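Local coordinates for protein (lectin) (Hyacinthoides hispanica, PDB 1B2P) that probably binds mannose-containing glycans, as a mannose-specific bulb lectin of the monocot family that assembles into a tetramer, at residues A[15-20]-A[32-37]; A[21-26]-A[95-100]; A[70-75]-A[84-89]. All coordinates share one frame; numbering follows the deposited sequence.

Contact 1. Residues A[15-20]-A[32-37]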
loop_
_atom_site.group_PDB
_atom_site.type_symbol
_atom_site.label_atom_id
_atom_site.label_comp_id
_atom_site.label_asym_id
_atom_site.label_seq_id
_atom_site.Cartn_x
_atom_site.Cartn_y
_atom_site.Cartn_z
ATOM N N GLN A 15 2.563 -17.961 2.252
ATOM C CA GLN A 15 1.981 -19.232 2.603
ATOM C C GLN A 15 2.425 -19.663 4.066
ATOM O O GLN A 15 2.005 -20.761 4.439
ATOM C CB GLN A 15 2.380 -20.411 1.713
ATOM C CG GLN A 15 1.960 -20.112 0.241
ATOM C CD GLN A 15 2.497 -21.172 -0.750
ATOM O OE1 GLN A 15 2.536 -20.872 -2.018
ATOM N NE2 GLN A 15 2.683 -22.350 -0.358
ATOM N N ILE A 16 3.127 -18.786 4.650
ATOM C CA ILE A 16 3.487 -19.217 6.076
ATOM C C ILE A 16 3.610 -17.879 6.735
ATOM O O ILE A 16 4.050 -16.835 6.198
ATOM C CB ILE A 16 4.933 -19.780 6.033
ATOM C CG1 ILE A 16 4.990 -21.115 5.267
ATOM C CG2 ILE A 16 5.300 -19.960 7.539
ATOM C CD1 ILE A 16 6.392 -21.781 5.348
ATOM N N LEU A 17 3.138 -17.817 8.035
ATOM C CA LEU A 17 3.485 -16.673 8.880
ATOM C C LEU A 17 4.529 -17.164 9.928
ATOM O O LEU A 17 4.106 -18.009 10.700
ATOM C CB LEU A 17 2.225 -16.295 9.631
ATOM C CG LEU A 17 1.208 -15.335 9.091
ATOM C CD1 LEU A 17 0.321 -14.889 10.281
ATOM C CD2 LEU A 17 1.809 -14.100 8.426
ATOM N N HIS A 18 5.708 -16.689 9.709
ATOM C CA HIS A 18 6.758 -17.081 10.687
ATOM C C HIS A 18 6.556 -16.120 11.831
ATOM O O HIS A 18 5.863 -15.145 11.919
ATOM C CB HIS A 18 8.135 -16.732 10.041
ATOM C CG HIS A 18 8.428 -17.602 8.862
ATOM N ND1 HIS A 18 8.804 -18.920 8.976
ATOM C CD2 HIS A 18 8.357 -17.333 7.529
ATOM C CE1 HIS A 18 8.962 -19.455 7.782
ATOM N NE2 HIS A 18 8.710 -18.506 6.899
ATOM N N ALA A 19 7.298 -16.500 12.964
ATOM C CA ALA A 19 7.235 -15.686 14.155
ATOM C C ALA A 19 7.549 -14.233 13.951
ATOM O O ALA A 19 8.502 -13.864 13.190
ATOM C CB ALA A 19 8.303 -16.240 15.184
ATOM N N THR A 20 6.808 -13.316 14.508
ATOM C CA THR A 20 6.796 -11.902 14.410
ATOM C C THR A 20 6.063 -11.377 13.147
ATOM O O THR A 20 5.964 -10.169 13.070
ATOM C CB THR A 20 8.198 -11.190 14.319
ATOM O OG1 THR A 20 8.943 -11.504 13.179
ATOM C CG2 THR A 20 8.984 -11.774 15.496
ATOM N N TYR A 32 -5.762 -3.636 12.622
ATOM C CA TYR A 32 -6.153 -5.040 12.997
ATOM C C TYR A 32 -4.917 -5.833 12.631
ATOM O O TYR A 32 -4.386 -5.626 11.557
ATOM C CB TYR A 32 -7.317 -5.512 12.201
ATOM C CG TYR A 32 -8.615 -4.798 12.495
ATOM C CD1 TYR A 32 -8.840 -4.175 13.726
ATOM C CD2 TYR A 32 -9.597 -4.840 11.535
ATOM C CE1 TYR A 32 -10.065 -3.531 13.882
ATOM C CE2 TYR A 32 -10.867 -4.239 11.737
ATOM C CZ TYR A 32 -11.022 -3.588 12.929
ATOM O OH TYR A 32 -12.274 -3.004 13.179
ATOM N N ARG A 33 -4.348 -6.615 13.576
ATOM C CA ARG A 33 -3.145 -7.363 13.223
ATOM C C ARG A 33 -3.400 -8.779 13.645
ATOM O O ARG A 33 -3.844 -9.091 14.752
ATOM C CB ARG A 33 -1.903 -6.882 14.030
ATOM C CG ARG A 33 -1.374 -5.543 13.524
ATOM C CD ARG A 33 -0.115 -5.211 14.446
ATOM N NE ARG A 33 -0.664 -4.966 15.809
ATOM C CZ ARG A 33 -0.082 -5.209 16.986
ATOM N NH1 ARG A 33 1.152 -5.733 16.966
ATOM N NH2 ARG A 33 -0.687 -4.963 18.162
ATOM N N PHE A 34 -3.024 -9.727 12.773
ATOM C CA PHE A 34 -3.192 -11.145 13.131
ATOM C C PHE A 34 -1.758 -11.637 13.104
ATOM O O PHE A 34 -1.112 -11.740 12.068
ATOM C CB PHE A 34 -3.921 -11.889 12.000
ATOM C CG PHE A 34 -4.367 -13.303 12.264
ATOM C CD1 PHE A 34 -5.156 -13.619 13.396
ATOM C CD2 PHE A 34 -3.984 -14.287 11.383
ATOM C CE1 PHE A 34 -5.546 -14.925 13.532
ATOM C CE2 PHE A 34 -4.376 -15.628 11.561
ATOM C CZ PHE A 34 -5.159 -15.921 12.632
ATOM N N ILE A 35 -1.145 -11.881 14.317
ATOM C CA ILE A 35 0.298 -12.057 14.386
ATOM C C ILE A 35 0.716 -13.414 15.042
ATOM O O ILE A 35 0.100 -13.818 15.966
ATOM C CB ILE A 35 0.904 -10.894 15.200
ATOM C CG1 ILE A 35 2.416 -11.032 15.422
ATOM C CG2 ILE A 35 0.117 -10.630 16.493
ATOM C CD1 ILE A 35 2.991 -9.657 15.742
ATOM N N MET A 36 1.731 -13.972 14.380
ATOM C CA MET A 36 2.344 -15.207 14.958
ATOM C C MET A 36 3.430 -14.726 15.930
ATOM O O MET A 36 4.451 -14.262 15.431
ATOM C CB MET A 36 2.885 -16.064 13.817
ATOM C CG MET A 36 3.613 -17.375 14.259
ATOM S SD MET A 36 2.501 -18.670 14.799
ATOM C CE MET A 36 2.445 -18.351 16.598
ATOM N N GLN A 37 3.131 -14.752 17.218
ATOM C CA GLN A 37 4.120 -14.198 18.147
ATOM C C GLN A 37 5.275 -15.200 18.462
ATOM O O GLN A 37 5.179 -16.425 18.225
ATOM C CB GLN A 37 3.424 -13.911 19.505
ATOM C CG GLN A 37 2.328 -12.834 19.230
ATOM C CD GLN A 37 1.677 -12.327 20.476
ATOM O OE1 GLN A 37 0.998 -11.260 20.511
ATOM N NE2 GLN A 37 1.741 -13.032 21.632
#
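Thr-20 and Met-36 form the one hydrogen bond between residues 15-20 and 32-37. Thr-20 N donates to Met-36 O at 2.7 Å, with an N-H...O angle of 151°. The same oxygen takes a second, softer contact, a CA-H...O approach from Ala-19 CA at 3.4 Å. Two neighbouring residues of the turn thus meet one carbonyl. Beside the hydrogen bond, Ile-35 CD1 rests 4.0 Å from Thr-20 O.

The Met-36 side chain lies against the backbone just before that turn. Its CG is anti to the backbone N (chi1 178°) and sits 3.6 Å from Leu-17 O. Its CB lies 3.6 Å from His-18 O. Beyond CG the chain bends at chi2 and chi3, and its end leads away from Leu-17.

Leu-17 touches through CD1 and CB. CD1 is 3.9 Å from Phe-34 O and 4.5 Å from Phe-34 CD2, approaching the ring obliquely. Its CB meets Met-36 CB at 4.2 Å.

Further out, Met-36 also packs on Ala-65 and on Cys-63, which is half of the disulfide with Cys-40. Leu-17 is bonded through its backbone to Ala-65, and Phe-34 to Leu-23. Gln-37 OE1 bonds Tyr-45 OH and its NE2 bonds Asp-39 OD1, in the QxDxNxVxY pattern that lines mannose sites in relatives.

Strands 16-18 and 32-36 run at 72° and belong to different sheets of the beta-prism II fold. The contact is therefore chiefly aliphatic carbons packed against backbone carbonyl oxygens, with looser apolar pairs. A single short backbone bond ties down the turn where the chain passes between the sheets.

Contact 2. Residues A[21-26]-A[95-100]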
loop_
_atom_site.group_PDB
_atom_site.type_symbol
_atom_site.label_atom_id
_atom_site.label_comp_id
_atom_site.label_asym_id
_atom_site.label_seq_id
_atom_site.Cartn_x
_atom_site.Cartn_y
_atom_site.Cartn_z
ATOM N N GLU A 21 5.793 -12.303 12.234
ATOM C CA GLU A 21 5.068 -11.769 11.037
ATOM C C GLU A 21 3.549 -11.662 11.303
ATOM O O GLU A 21 2.992 -12.444 12.088
ATOM C CB GLU A 21 5.336 -12.784 9.888
ATOM C CG GLU A 21 6.829 -12.705 9.498
ATOM C CD GLU A 21 7.139 -13.667 8.361
ATOM O OE1 GLU A 21 6.483 -14.615 7.997
ATOM O OE2 GLU A 21 8.241 -13.397 7.727
ATOM N N SER A 22 2.952 -10.861 10.366
ATOM C CA SER A 22 1.483 -10.653 10.698
ATOM C C SER A 22 0.746 -10.340 9.402
ATOM O O SER A 22 1.377 -9.956 8.384
ATOM C CB SER A 22 1.299 -9.533 11.650
ATOM O OG SER A 22 1.824 -8.297 11.096
ATOM N N LEU A 23 -0.545 -10.485 9.456
ATOM C CA LEU A 23 -1.430 -9.781 8.493
ATOM C C LEU A 23 -1.846 -8.513 9.172
ATOM O O LEU A 23 -2.001 -8.459 10.398
ATOM C CB LEU A 23 -2.684 -10.614 8.267
ATOM C CG LEU A 23 -2.463 -12.047 7.762
ATOM C CD1 LEU A 23 -3.756 -12.746 7.390
ATOM C CD2 LEU A 23 -1.554 -12.055 6.509
ATOM N N GLU A 24 -2.101 -7.462 8.389
ATOM C CA GLU A 24 -2.472 -6.182 9.024
ATOM C C GLU A 24 -3.348 -5.405 8.056
ATOM O O GLU A 24 -2.905 -5.230 6.885
ATOM C CB GLU A 24 -1.277 -5.344 9.396
ATOM C CG GLU A 24 -1.539 -3.939 9.892
ATOM C CD GLU A 24 -0.246 -3.227 10.208
ATOM O OE1 GLU A 24 0.377 -2.721 9.235
ATOM O OE2 GLU A 24 0.173 -3.299 11.342
ATOM N N ILE A 25 -4.466 -4.872 8.568
ATOM C CA ILE A 25 -5.147 -3.888 7.749
ATOM C C ILE A 25 -5.628 -2.750 8.685
ATOM O O ILE A 25 -5.601 -2.910 9.906
ATOM C CB ILE A 25 -6.400 -4.502 7.178
ATOM C CG1 ILE A 25 -7.424 -5.006 8.186
ATOM C CG2 ILE A 25 -6.033 -5.655 6.191
ATOM C CD1 ILE A 25 -8.746 -5.451 7.579
ATOM N N LEU A 26 -6.146 -1.677 8.052
ATOM C CA LEU A 26 -6.656 -0.565 8.855
ATOM C C LEU A 26 -8.168 -0.448 8.694
ATOM O O LEU A 26 -8.678 -0.674 7.587
ATOM C CB LEU A 26 -5.998 0.702 8.259
ATOM C CG LEU A 26 -4.747 1.299 8.827
ATOM C CD1 LEU A 26 -3.710 0.215 9.022
ATOM C CD2 LEU A 26 -4.305 2.495 7.933
ATOM N N TYR A 95 -7.085 -22.870 -0.783
ATOM C CA TYR A 95 -7.957 -22.116 0.183
ATOM C C TYR A 95 -7.195 -20.824 0.479
ATOM O O TYR A 95 -5.971 -20.649 0.250
ATOM C CB TYR A 95 -7.977 -22.861 1.558
ATOM C CG TYR A 95 -8.823 -24.089 1.442
ATOM C CD1 TYR A 95 -8.380 -25.309 0.919
ATOM C CD2 TYR A 95 -10.197 -24.029 1.960
ATOM C CE1 TYR A 95 -9.179 -26.436 0.811
ATOM C CE2 TYR A 95 -10.951 -25.173 1.808
ATOM C CZ TYR A 95 -10.490 -26.352 1.240
ATOM O OH TYR A 95 -11.296 -27.477 1.089
ATOM N N VAL A 96 -7.887 -19.829 1.034
ATOM C CA VAL A 96 -7.278 -18.590 1.520
ATOM C C VAL A 96 -7.886 -18.175 2.911
ATOM O O VAL A 96 -8.976 -18.610 3.249
ATOM C CB VAL A 96 -7.532 -17.335 0.610
ATOM C CG1 VAL A 96 -6.880 -17.528 -0.794
ATOM C CG2 VAL A 96 -9.064 -17.184 0.348
ATOM N N LEU A 97 -6.964 -17.644 3.688
ATOM C CA LEU A 97 -7.403 -17.041 4.966
ATOM C C LEU A 97 -7.329 -15.565 4.813
ATOM O O LEU A 97 -6.364 -14.973 4.348
ATOM C CB LEU A 97 -6.473 -17.579 6.095
ATOM C CG LEU A 97 -6.730 -16.868 7.456
ATOM C CD1 LEU A 97 -6.245 -17.857 8.573
ATOM C CD2 LEU A 97 -5.923 -15.570 7.547
ATOM N N VAL A 98 -8.425 -14.809 5.184
ATOM C CA VAL A 98 -8.408 -13.380 4.961
ATOM C C VAL A 98 -8.696 -12.620 6.287
ATOM O O VAL A 98 -9.663 -13.066 6.932
ATOM C CB VAL A 98 -9.593 -13.004 3.986
ATOM C CG1 VAL A 98 -9.573 -11.528 3.644
ATOM C CG2 VAL A 98 -9.492 -13.912 2.703
ATOM N N LEU A 99 -7.891 -11.623 6.542
ATOM C CA LEU A 99 -8.247 -10.672 7.662
ATOM C C LEU A 99 -9.070 -9.606 6.941
ATOM O O LEU A 99 -8.629 -8.843 6.110
ATOM C CB LEU A 99 -6.888 -10.099 8.147
ATOM C CG LEU A 99 -7.076 -8.947 9.193
ATOM C CD1 LEU A 99 -7.884 -9.449 10.379
ATOM C CD2 LEU A 99 -5.682 -8.467 9.626
ATOM N N GLN A 100 -10.340 -9.533 7.443
ATOM C CA GLN A 100 -11.362 -8.694 6.684
ATOM C C GLN A 100 -11.628 -7.395 7.342
ATOM O O GLN A 100 -11.397 -7.211 8.560
ATOM C CB GLN A 100 -12.699 -9.441 6.783
ATOM C CG GLN A 100 -12.529 -10.851 6.115
ATOM C CD GLN A 100 -13.795 -11.573 5.911
ATOM O OE1 GLN A 100 -13.866 -12.496 5.075
ATOM N NE2 GLN A 100 -14.901 -11.374 6.677
#
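Leu-23 and Leu-99 interlock where two sheets of the beta-prism II fold face each other. Strand 22-26 belongs to one sheet and strand 95-99 to another. Their axes are 7.9 Å apart at closest approach and run at 43°. No backbone bond joins them, and side chains bridge the gap.

Each leucine fills a hollow on the opposing strand, and the two slide past each other in opposite directions. The CD2 methyl of Leu-99 reaches the backbone of the facing strand. It sits 3.9 Å from Leu-23 CB, 3.8 Å from Leu-23 O and near Glu-24 N. In return, Leu-23 CD1 enters the notch between Leu-97 and Leu-99, 3.6 Å from Leu-97 CD2 and 4.2 Å from Leu-99 CB. Leu-97 CG is anti to the backbone N (chi1 173°), and from there its CD2 meets Leu-23 CD1. Ile-4 of strand 3-5 packs on both Leu-23 and Leu-97 and extends this apolar layer.

Val-98 points away from strand 22-26 and packs on Ile-3 of a neighbouring subunit, so strand 95-99 serves the core and a subunit interface. Gln-100 turns its amide oxygen to Tyr-108 OH.

Ile-25 closes the far end. Its CG1 lies between the backbone N and the carbonyl carbon (chi1 60°) and meets Leu-99 CG at 4.1 Å. Its terminal CD1 is pressed against a backbone carbonyl, 3.3 Å from Gln-100 O.

Contact 3. Residues A[70-75]-A[84-89]; sequences DGVLVV and WQSPVA
Ser-86 and Leu-73 are joined through a hydroxyl set by one torsion. Ser-86 OG lies between its own backbone N and carbonyl carbon (chi1 59°), where it accepts from Leu-73 N at 2.9 Å. Trp-84 has CG anti to the backbone N (chi1 -177°), and its indole crosses the Leu-73 side chain obliquely, with Trp-84 CZ3 3.9 Å from Leu-73 CD2.

Strands 73-76 and 82-85 form an antiparallel hairpin at the edge of one four-stranded sheet of the beta-prism II fold; 82-85 is an outermost strand within the chain. Ser-86 N returns a bond to Leu-73 O at 2.9 Å, with an N-H...O angle of 152°. Val-75 N donates to Trp-84 O at 3.1 Å. Val-74 and Gln-85 form the non-hydrogen-bonded pair between them. One indole face lies under Ser-86 N, which is offset toward the ring's rim.

Past Ser-86 the backbones stop pairing directly within the segments, and a water bridges them. It accepts from Ser-86 OG at 2.7 Å and donates to Gly-71 O at 2.8 Å and to Val-88 O. Val-72 CG2 meets Ala-89 CB at 3.7 Å. Pro-87 and Ser-86 also pack on Trp-113 of a neighbouring subunit.

The Ser-86 hydroxyl thus accepts from a backbone N-H and gives its proton to the water. Hydroxyl and water together bridge the part where the two backbones are not directly bonded; backbone bonding resumes between Asp-70 and Gly-90.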
loop_
_atom_site.group_PDB
_atom_site.type_symbol
_atom_site.label_atom_id
_atom_site.label_comp_id
_atom_site.label_asym_id
_atom_site.label_seq_id
_atom_site.Cartn_x
_atom_site.Cartn_y
_atom_site.Cartn_z
ATOM N N ASP A 70 -6.159 -28.666 3.028
ATOM C CA ASP A 70 -7.574 -29.022 3.246
ATOM C C ASP A 70 -8.213 -27.838 4.006
ATOM O O ASP A 70 -9.280 -28.174 4.625
ATOM C CB ASP A 70 -7.649 -30.287 4.078
ATOM C CG ASP A 70 -6.931 -30.321 5.391
ATOM O OD1 ASP A 70 -6.203 -29.415 5.747
ATOM O OD2 ASP A 70 -6.992 -31.323 6.164
ATOM N N GLY A 71 -7.567 -26.705 4.128
ATOM C CA GLY A 71 -8.277 -25.518 4.682
ATOM C C GLY A 71 -8.059 -25.461 6.212
ATOM O O GLY A 71 -8.702 -24.609 6.833
ATOM N N VAL A 72 -7.304 -26.357 6.799
ATOM C CA VAL A 72 -7.070 -26.274 8.289
ATOM C C VAL A 72 -5.947 -25.399 8.582
ATOM O O VAL A 72 -4.799 -25.537 8.003
ATOM C CB VAL A 72 -6.771 -27.681 8.837
ATOM C CG1 VAL A 72 -6.331 -27.643 10.306
ATOM C CG2 VAL A 72 -7.965 -28.569 8.543
ATOM N N LEU A 73 -6.064 -24.398 9.430
ATOM C CA LEU A 73 -4.968 -23.557 9.839
ATOM C C LEU A 73 -4.264 -24.186 11.041
ATOM O O LEU A 73 -4.960 -24.712 11.896
ATOM C CB LEU A 73 -5.571 -22.219 10.342
ATOM C CG LEU A 73 -4.613 -21.200 10.939
ATOM C CD1 LEU A 73 -3.641 -20.699 9.880
ATOM C CD2 LEU A 73 -5.440 -20.019 11.513
ATOM N N VAL A 74 -2.910 -24.218 10.955
ATOM C CA VAL A 74 -2.248 -24.967 12.108
ATOM C C VAL A 74 -1.164 -24.049 12.522
ATOM O O VAL A 74 -0.596 -23.144 11.960
ATOM C CB VAL A 74 -1.574 -26.263 11.672
ATOM C CG1 VAL A 74 -2.653 -27.236 11.239
ATOM C CG2 VAL A 74 -0.625 -26.011 10.504
ATOM N N VAL A 75 -0.734 -24.196 13.858
ATOM C CA VAL A 75 0.443 -23.583 14.401
ATOM C C VAL A 75 1.446 -24.777 14.811
ATOM O O VAL A 75 0.922 -25.684 15.405
ATOM C CB VAL A 75 0.067 -22.833 15.714
ATOM C CG1 VAL A 75 1.292 -22.270 16.384
ATOM C CG2 VAL A 75 -0.950 -21.699 15.422
ATOM N N TRP A 84 -1.825 -26.455 17.571
ATOM C CA TRP A 84 -3.176 -25.957 17.490
ATOM C C TRP A 84 -3.690 -26.185 16.020
ATOM O O TRP A 84 -2.792 -26.032 15.229
ATOM C CB TRP A 84 -3.305 -24.447 17.792
ATOM C CG TRP A 84 -4.705 -23.919 17.788
ATOM C CD1 TRP A 84 -5.601 -23.837 18.856
ATOM C CD2 TRP A 84 -5.423 -23.335 16.657
ATOM N NE1 TRP A 84 -6.776 -23.302 18.398
ATOM C CE2 TRP A 84 -6.712 -22.984 17.081
ATOM C CE3 TRP A 84 -4.975 -23.075 15.355
ATOM C CZ2 TRP A 84 -7.659 -22.393 16.228
ATOM C CZ3 TRP A 84 -5.937 -22.483 14.502
ATOM C CH2 TRP A 84 -7.235 -22.138 14.942
ATOM N N GLN A 85 -4.938 -26.519 15.895
ATOM C CA GLN A 85 -5.461 -26.530 14.495
ATOM C C GLN A 85 -6.867 -26.065 14.517
ATOM O O GLN A 85 -7.618 -26.354 15.485
ATOM C CB GLN A 85 -5.306 -27.959 13.947
ATOM C CG GLN A 85 -6.084 -29.023 14.697
ATOM C CD GLN A 85 -5.614 -30.383 14.127
ATOM O OE1 GLN A 85 -4.433 -30.741 14.161
ATOM N NE2 GLN A 85 -6.571 -31.067 13.531
ATOM N N SER A 86 -7.280 -25.449 13.403
ATOM C CA SER A 86 -8.722 -25.071 13.386
ATOM C C SER A 86 -9.441 -26.367 13.243
ATOM O O SER A 86 -9.145 -27.419 12.715
ATOM C CB SER A 86 -8.924 -24.030 12.220
ATOM O OG SER A 86 -8.526 -24.658 10.986
ATOM N N PRO A 87 -10.778 -26.356 13.594
ATOM C CA PRO A 87 -11.507 -27.573 13.820
ATOM C C PRO A 87 -12.232 -28.122 12.668
ATOM O O PRO A 87 -12.948 -29.127 12.872
ATOM C CB PRO A 87 -12.566 -27.052 14.853
ATOM C CG PRO A 87 -12.784 -25.623 14.536
ATOM C CD PRO A 87 -11.415 -25.120 14.161
ATOM N N VAL A 88 -12.270 -27.528 11.461
ATOM C CA VAL A 88 -13.014 -28.039 10.342
ATOM C C VAL A 88 -12.117 -28.103 9.133
ATOM O O VAL A 88 -11.374 -27.206 8.839
ATOM C CB VAL A 88 -14.293 -27.249 10.002
ATOM C CG1 VAL A 88 -14.047 -25.840 10.331
ATOM C CG2 VAL A 88 -14.943 -27.300 8.616
ATOM N N ALA A 89 -12.257 -29.267 8.485
ATOM C CA ALA A 89 -11.445 -29.480 7.299
ATOM C C ALA A 89 -12.317 -29.594 6.061
ATOM O O ALA A 89 -13.505 -30.005 6.174
ATOM C CB ALA A 89 -10.637 -30.805 7.335
HETATM O O HOH W 1 -10.425 -24.699 9.063
#

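Overall arrangement
The three contacts join parts of the three sheets of the beta-prism II fold. Contact 1 and contact 2 have centres about 9 Å apart and share a sheet, in which strands 22-27 and 30-36 are neighbours. Their segments alternate along the chain. The centre of contact 3 lies about 15 Å from that of contact 1 and 16 Å from that of contact 2. It is a hairpin within the sheet that also holds strand 16-18, and it falls between the two segments of contact 2 in sequence. Leu-73 touches both Phe-34 and Leu-97, so side chains from all three sheets meet in one core. Residues of contacts 2 and 3 also pack on a second subunit of the tetramer, so strands that build the core also build an interface.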